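Local coordinates for protein phosphodiesterase (Pseudomonas aeruginosa, PDB 4G75) that is a colicin M-like bacteriocin, a magnesium-binding enzyme that probably kills related bacteria by hydrolysing the lipid-linked precursor of peptidoglycan, at residues 90-95 against 140-145; 96-101 against 111-116. All coordinates share one frame; numbering follows the deposited sequence. Where two conformers were deposited one is given.

Interaction 1: 90-95 against 140-145; sequences FDLPQA and GVYTPA
The phenol ring of Y142 takes the methyl of A95 on one face, offset toward the rim, and CG2 of its own neighbour V141 on the opposite face, over the ring centre. The A95 side is a CH-pi contact: A95 CB stands 3.9 Å from the centroid of the Y142 ring, 14° off the ring normal, and is nearly equidistant from CD2 and CE2. The main chain of A95 follows its methyl, with A95 C 3.8 Å from Y142 CD2. L92 comes to the same ring obliquely, its CD2 lying 4.1 Å from Y142 CD1, and the two side chains cross at about a right angle. The leucine fork serves two partners, for its other branch, L92 CD1, meets A145 CB at 3.8 Å. With CG of Y142 anti to the carbonyl carbon (chi1 -60°), the ring leaves the backbone toward helix 81-102. Y142 itself is the third residue of a type I beta turn, G140 to T143, closed by T143 N to G140 O at 3.0 Å. All four touching residues are buried, and the side chains meet through carbon alone. The polar tip of Y142 is satisfied beyond the contact, where OH is hydrogen-bonded to the carbonyl oxygen of R106. Packing of this kind joins the middle of helix 81-102, kinked at P93, to the start of helix 143-153. M110 of helix 106-113 touches both L92 and Y142, while P144 leans on helix 205-208.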
loop_
_atom_site.group_PDB
_atom_site.type_symbol
_atom_site.label_atom_id
_atom_site.label_comp_id
_atom_site.label_asym_id
_atom_site.label_seq_id
_atom_site.Cartn_x
_atom_site.Cartn_y
_atom_site.Cartn_z
ATOM N N PHE A 90 7.712 -3.376 -11.414
ATOM C CA PHE A 90 7.939 -4.805 -11.211
ATOM C C PHE A 90 8.457 -5.098 -9.802
ATOM O O PHE A 90 7.990 -6.021 -9.148
ATOM C CB PHE A 90 8.932 -5.327 -12.260
ATOM C CG PHE A 90 9.172 -6.819 -12.207
ATOM C CD1 PHE A 90 8.247 -7.708 -12.738
ATOM C CD2 PHE A 90 10.350 -7.329 -11.676
ATOM C CE1 PHE A 90 8.481 -9.084 -12.716
ATOM C CE2 PHE A 90 10.590 -8.700 -11.654
ATOM C CZ PHE A 90 9.650 -9.579 -12.168
ATOM N N ASP A 91 9.420 -4.306 -9.339
ATOM C CA ASP A 91 10.138 -4.599 -8.100
ATOM C C ASP A 91 9.349 -4.293 -6.836
ATOM O O ASP A 91 9.407 -5.051 -5.862
ATOM C CB ASP A 91 11.459 -3.830 -8.048
ATOM C CG ASP A 91 12.508 -4.405 -8.978
ATOM O OD1 ASP A 91 12.352 -5.571 -9.403
ATOM O OD2 ASP A 91 13.486 -3.689 -9.275
ATOM N N LEU A 92 8.633 -3.173 -6.844
ATOM C CA LEU A 92 7.924 -2.726 -5.651
ATOM C C LEU A 92 6.940 -3.753 -5.054
ATOM O O LEU A 92 6.933 -3.966 -3.842
ATOM C CB LEU A 92 7.267 -1.359 -5.885
ATOM C CG LEU A 92 8.260 -0.185 -5.860
ATOM C CD1 LEU A 92 7.687 1.036 -6.572
ATOM C CD2 LEU A 92 8.686 0.158 -4.426
ATOM N N PRO A 93 6.113 -4.404 -5.888
ATOM C CA PRO A 93 5.210 -5.389 -5.275
ATOM C C PRO A 93 5.955 -6.583 -4.696
ATOM O O PRO A 93 5.481 -7.192 -3.733
ATOM C CB PRO A 93 4.340 -5.865 -6.448
ATOM C CG PRO A 93 4.496 -4.852 -7.500
ATOM C CD PRO A 93 5.835 -4.205 -7.318
ATOM N N GLN A 94 7.099 -6.925 -5.278
ATOM C CA GLN A 94 7.887 -8.041 -4.773
ATOM C C GLN A 94 8.522 -7.688 -3.431
ATOM O O GLN A 94 8.568 -8.515 -2.525
ATOM C CB GLN A 94 8.953 -8.470 -5.785
ATOM C CG GLN A 94 9.775 -9.677 -5.336
ATOM C CD GLN A 94 8.964 -10.961 -5.349
ATOM O OE1 GLN A 94 8.449 -11.372 -6.386
ATOM N NE2 GLN A 94 8.835 -11.595 -4.185
ATOM N N ALA A 95 8.991 -6.449 -3.298
ATOM C CA ALA A 95 9.539 -5.975 -2.031
ATOM C C ALA A 95 8.473 -6.029 -0.934
ATOM O O ALA A 95 8.729 -6.465 0.190
ATOM C CB ALA A 95 10.069 -4.548 -2.179
ATOM N N GLY A 140 2.799 -2.087 4.967
ATOM C CA GLY A 140 3.915 -1.218 5.315
ATOM C C GLY A 140 4.307 -0.215 4.245
ATOM O O GLY A 140 3.487 0.166 3.405
ATOM N N VAL A 141 5.574 0.208 4.263
ATOM C CA VAL A 141 6.020 1.320 3.411
ATOM C C VAL A 141 5.903 1.036 1.917
ATOM O O VAL A 141 5.834 1.964 1.120
ATOM C CB VAL A 141 7.482 1.770 3.725
ATOM C CG1 VAL A 141 7.603 2.231 5.164
ATOM C CG2 VAL A 141 8.484 0.659 3.413
ATOM N N TYR A 142 5.884 -0.240 1.536
ATOM C CA TYR A 142 5.818 -0.591 0.117
ATOM C C TYR A 142 4.393 -0.837 -0.362
ATOM O O TYR A 142 4.162 -1.037 -1.554
ATOM C CB TYR A 142 6.644 -1.849 -0.196
ATOM C CG TYR A 142 8.129 -1.772 0.122
ATOM C CD1 TYR A 142 8.919 -0.757 -0.400
ATOM C CD2 TYR A 142 8.739 -2.736 0.909
ATOM C CE1 TYR A 142 10.268 -0.690 -0.125
ATOM C CE2 TYR A 142 10.096 -2.683 1.184
ATOM C CZ TYR A 142 10.850 -1.657 0.661
ATOM O OH TYR A 142 12.199 -1.586 0.923
ATOM N N THR A 143 3.436 -0.836 0.556
ATOM C CA THR A 143 2.092 -1.311 0.218
ATOM C C THR A 143 1.320 -0.397 -0.740
ATOM O O THR A 143 0.701 -0.879 -1.696
ATOM C CB THR A 143 1.263 -1.615 1.481
ATOM O OG1 THR A 143 1.810 -2.773 2.128
ATOM C CG2 THR A 143 -0.205 -1.890 1.115
ATOM N N PRO A 144 1.340 0.920 -0.492
ATOM C CA PRO A 144 0.654 1.768 -1.474
ATOM C C PRO A 144 1.260 1.632 -2.873
ATOM O O PRO A 144 0.525 1.579 -3.864
ATOM C CB PRO A 144 0.867 3.175 -0.918
ATOM C CG PRO A 144 0.942 2.958 0.581
ATOM C CD PRO A 144 1.733 1.670 0.717
ATOM N N ALA A 145 2.584 1.576 -2.961
ATOM C CA ALA A 145 3.219 1.419 -4.269
ATOM C C ALA A 145 2.883 0.065 -4.886
ATOM O O ALA A 145 2.644 -0.038 -6.091
ATOM C CB ALA A 145 4.736 1.610 -4.171
#

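Interaction 2: 96-101 against 111-116; sequences DYNQFS and NRAQNH. With EDO (1,2-ethanediol), chain N.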
loop_
_atom_site.group_PDB
_atom_site.type_symbol
_atom_site.label_atom_id
_atom_site.label_comp_id
_atom_site.label_asym_id
_atom_site.label_seq_id
_atom_site.Cartn_x
_atom_site.Cartn_y
_atom_site.Cartn_z
ATOM N N ASP A 96 7.270 -5.581 -1.263
ATOM C CA ASP A 96 6.198 -5.617 -0.285
ATOM C C ASP A 96 5.914 -7.050 0.144
ATOM O O ASP A 96 5.741 -7.337 1.342
ATOM C CB ASP A 96 4.922 -4.977 -0.826
ATOM C CG ASP A 96 3.886 -4.778 0.262
ATOM O OD1 ASP A 96 4.074 -3.851 1.078
ATOM O OD2 ASP A 96 2.911 -5.558 0.312
ATOM N N TYR A 97 5.864 -7.945 -0.834
ATOM C CA TYR A 97 5.549 -9.340 -0.562
ATOM C C TYR A 97 6.666 -10.019 0.223
ATOM O O TYR A 97 6.411 -10.924 1.020
ATOM C CB TYR A 97 5.261 -10.109 -1.851
ATOM C CG TYR A 97 4.648 -11.458 -1.575
ATOM C CD1 TYR A 97 3.375 -11.557 -1.033
ATOM C CD2 TYR A 97 5.353 -12.634 -1.825
ATOM C CE1 TYR A 97 2.805 -12.791 -0.756
ATOM C CE2 TYR A 97 4.788 -13.877 -1.552
ATOM C CZ TYR A 97 3.512 -13.943 -1.019
ATOM O OH TYR A 97 2.942 -15.166 -0.734
ATOM N N ASN A 98 7.903 -9.581 0.012
ATOM C CA ASN A 98 9.010 -10.113 0.804
ATOM C C ASN A 98 8.829 -9.787 2.281
ATOM O O ASN A 98 9.119 -10.607 3.160
ATOM C CB ASN A 98 10.356 -9.581 0.300
ATOM C CG ASN A 98 10.752 -10.200 -1.030
ATOM O OD1 ASN A 98 10.204 -11.229 -1.428
ATOM N ND2 ASN A 98 11.704 -9.585 -1.717
ATOM N N GLN A 99 8.341 -8.586 2.561
ATOM C CA GLN A 99 8.054 -8.223 3.941
ATOM C C GLN A 99 6.953 -9.087 4.537
ATOM O O GLN A 99 7.077 -9.550 5.668
ATOM C CB GLN A 99 7.680 -6.749 4.064
ATOM C CG GLN A 99 8.867 -5.818 3.918
ATOM C CD GLN A 99 8.720 -4.567 4.739
ATOM O OE1 GLN A 99 7.974 -3.648 4.380
ATOM N NE2 GLN A 99 9.427 -4.521 5.864
ATOM N N PHE A 100 5.877 -9.301 3.782
ATOM C CA PHE A 100 4.741 -10.057 4.310
ATOM C C PHE A 100 5.043 -11.543 4.466
ATOM O O PHE A 100 4.787 -12.140 5.515
ATOM C CB PHE A 100 3.489 -9.905 3.427
ATOM C CG PHE A 100 2.378 -10.851 3.806
ATOM C CD1 PHE A 100 1.585 -10.593 4.909
ATOM C CD2 PHE A 100 2.155 -12.020 3.085
ATOM C CE1 PHE A 100 0.572 -11.464 5.273
ATOM C CE2 PHE A 100 1.146 -12.899 3.451
ATOM C CZ PHE A 100 0.351 -12.617 4.545
ATOM N N SER A 101 5.588 -12.134 3.413
ATOM C CA SER A 101 5.784 -13.580 3.354
ATOM C C SER A 101 7.016 -14.045 4.121
ATOM O O SER A 101 6.998 -15.090 4.765
ATOM C CB SER A 101 5.885 -14.030 1.898
ATOM O OG SER A 101 6.355 -15.360 1.810
ATOM N N ASN A 111 16.431 -5.495 -1.559
ATOM C CA ASN A 111 17.580 -6.147 -2.191
ATOM C C ASN A 111 17.231 -7.520 -2.736
ATOM O O ASN A 111 17.696 -7.910 -3.811
ATOM C CB ASN A 111 18.770 -6.224 -1.236
ATOM C CG ASN A 111 19.403 -4.870 -0.997
ATOM O OD1 ASN A 111 19.308 -3.977 -1.834
ATOM N ND2 ASN A 111 20.055 -4.713 0.155
ATOM N N ARG A 112 16.398 -8.252 -2.004
ATOM C CA ARG A 112 15.938 -9.555 -2.470
ATOM C C ARG A 112 15.123 -9.385 -3.746
ATOM O O ARG A 112 15.317 -10.114 -4.721
ATOM C CB ARG A 112 15.114 -10.268 -1.389
ATOM C CG ARG A 112 14.935 -11.761 -1.637
ATOM C CD ARG A 112 13.988 -12.420 -0.633
ATOM N NE ARG A 112 14.370 -12.190 0.763
ATOM C CZ ARG A 112 15.357 -12.822 1.397
ATOM N NH1 ARG A 112 16.103 -13.719 0.762
ATOM N NH2 ARG A 112 15.617 -12.535 2.665
ATOM N N ALA A 113 14.214 -8.411 -3.736
ATOM C CA ALA A 113 13.393 -8.122 -4.898
ATOM C C ALA A 113 14.225 -7.710 -6.115
ATOM O O ALA A 113 13.839 -7.981 -7.253
ATOM C CB ALA A 113 12.339 -7.029 -4.569
ATOM N N GLN A 114 15.366 -7.070 -5.881
ATOM C CA GLN A 114 16.158 -6.542 -6.989
ATOM C C GLN A 114 17.314 -7.459 -7.376
ATOM O O GLN A 114 18.152 -7.093 -8.194
ATOM C CB GLN A 114 16.644 -5.116 -6.686
ATOM C CG GLN A 114 15.481 -4.146 -6.506
ATOM C CD GLN A 114 15.884 -2.679 -6.528
ATOM O OE1 GLN A 114 16.804 -2.255 -5.826
ATOM N NE2 GLN A 114 15.179 -1.894 -7.330
ATOM N N ASN A 115 17.337 -8.657 -6.801
ATOM C CA ASN A 115 18.377 -9.627 -7.122
ATOM C C ASN A 115 18.032 -10.391 -8.394
ATOM O O ASN A 115 17.767 -11.594 -8.364
ATOM C CB ASN A 115 18.585 -10.595 -5.958
ATOM C CG ASN A 115 19.849 -11.422 -6.106
ATOM O OD1 ASN A 115 20.687 -11.149 -6.968
ATOM N ND2 ASN A 115 19.990 -12.438 -5.264
ATOM N N HIS A 116 18.013 -9.675 -9.512
ATOM C CA HIS A 116 17.733 -10.277 -10.807
ATOM C C HIS A 116 18.374 -9.468 -11.928
ATOM O O HIS A 116 18.892 -8.377 -11.695
ATOM C CB HIS A 116 16.216 -10.419 -11.033
ATOM C CG HIS A 116 15.468 -9.118 -11.071
ATOM N ND1 HIS A 116 15.413 -8.321 -12.195
ATOM C CD2 HIS A 116 14.705 -8.501 -10.138
ATOM C CE1 HIS A 116 14.662 -7.263 -11.948
ATOM N NE2 HIS A 116 14.223 -7.344 -10.705
HETATM C C1 EDO N . 22.087 -8.094 -7.354
HETATM O O1 EDO N . 22.589 -8.272 -8.683
HETATM C C2 EDO N . 21.868 -6.609 -7.098
HETATM O O2 EDO N . 20.854 -6.110 -7.979
#
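With its CG anti to the carbonyl carbon (chi1 -72°), N98 sends its amide across to helix 106-113, while R112, whose CG is anti to the backbone N (chi1 -164°), passes obliquely across it and bends at chi3. The amide nitrogen does most of the touching: N98 ND2 lies 3.5 Å from R112 CB and 3.9 Å from A113 CB. It is also 3.4 Å from A113 N, but both are donors and no bond joins them. R112 lays its aliphatic part against the amide, with R112 CD 3.9 Å from N98 CG. The flat ends do not stack, as the amide and guanidinium planes stand 85° apart and N98 ND2 is at the guanidinium edge. These helices, 81-102 and 106-113, are consecutive and joined by a short connection (helix-loop-helix), and N98 is a polar bridge between them: its ND2 donates to the carbonyl oxygen of A109, and its OD1 accepts from Q94 NE2 one turn earlier in its own helix. The two bonds use opposite ends of the amide, which should fix its flip. The charge of R112 is met by D104, which forms a salt bridge with its NE. Helix 106-113 ends at A113, since Q114 has already left helical angles, and N115 then centres an inverse gamma turn closed by a weak bond from H116 N to Q114 O at 2.9 Å. That carbonyl oxygen is also reached by a 1,2-ethanediol, probably from the crystallisation liquor, whose O2 donates to Q114 O at 2.9 Å.

Overall arrangement
Interactions 1 and 2 use successive parts of helix 81-102, and their centres lie about 9 Å apart. The chain leaves that helix, turns back through a short connection into helix 106-113 for interaction 2, and only later returns to make interaction 1. Polar bonds tie the two together: T143 OG1 to D96 OD1 at 2.7 Å, and D91 OD1 to H116 NE2 at 2.9 Å, both probable hydrogen bonds. Q114 NE2 adds a second bond to D91, at OD2. Interaction 1 is more central, about 7 Å from the chain centre against about 15 Å for interaction 2. Both lie away from the magnesium ion held by V211, E213 and D241, and belong to the helical part of the molecule.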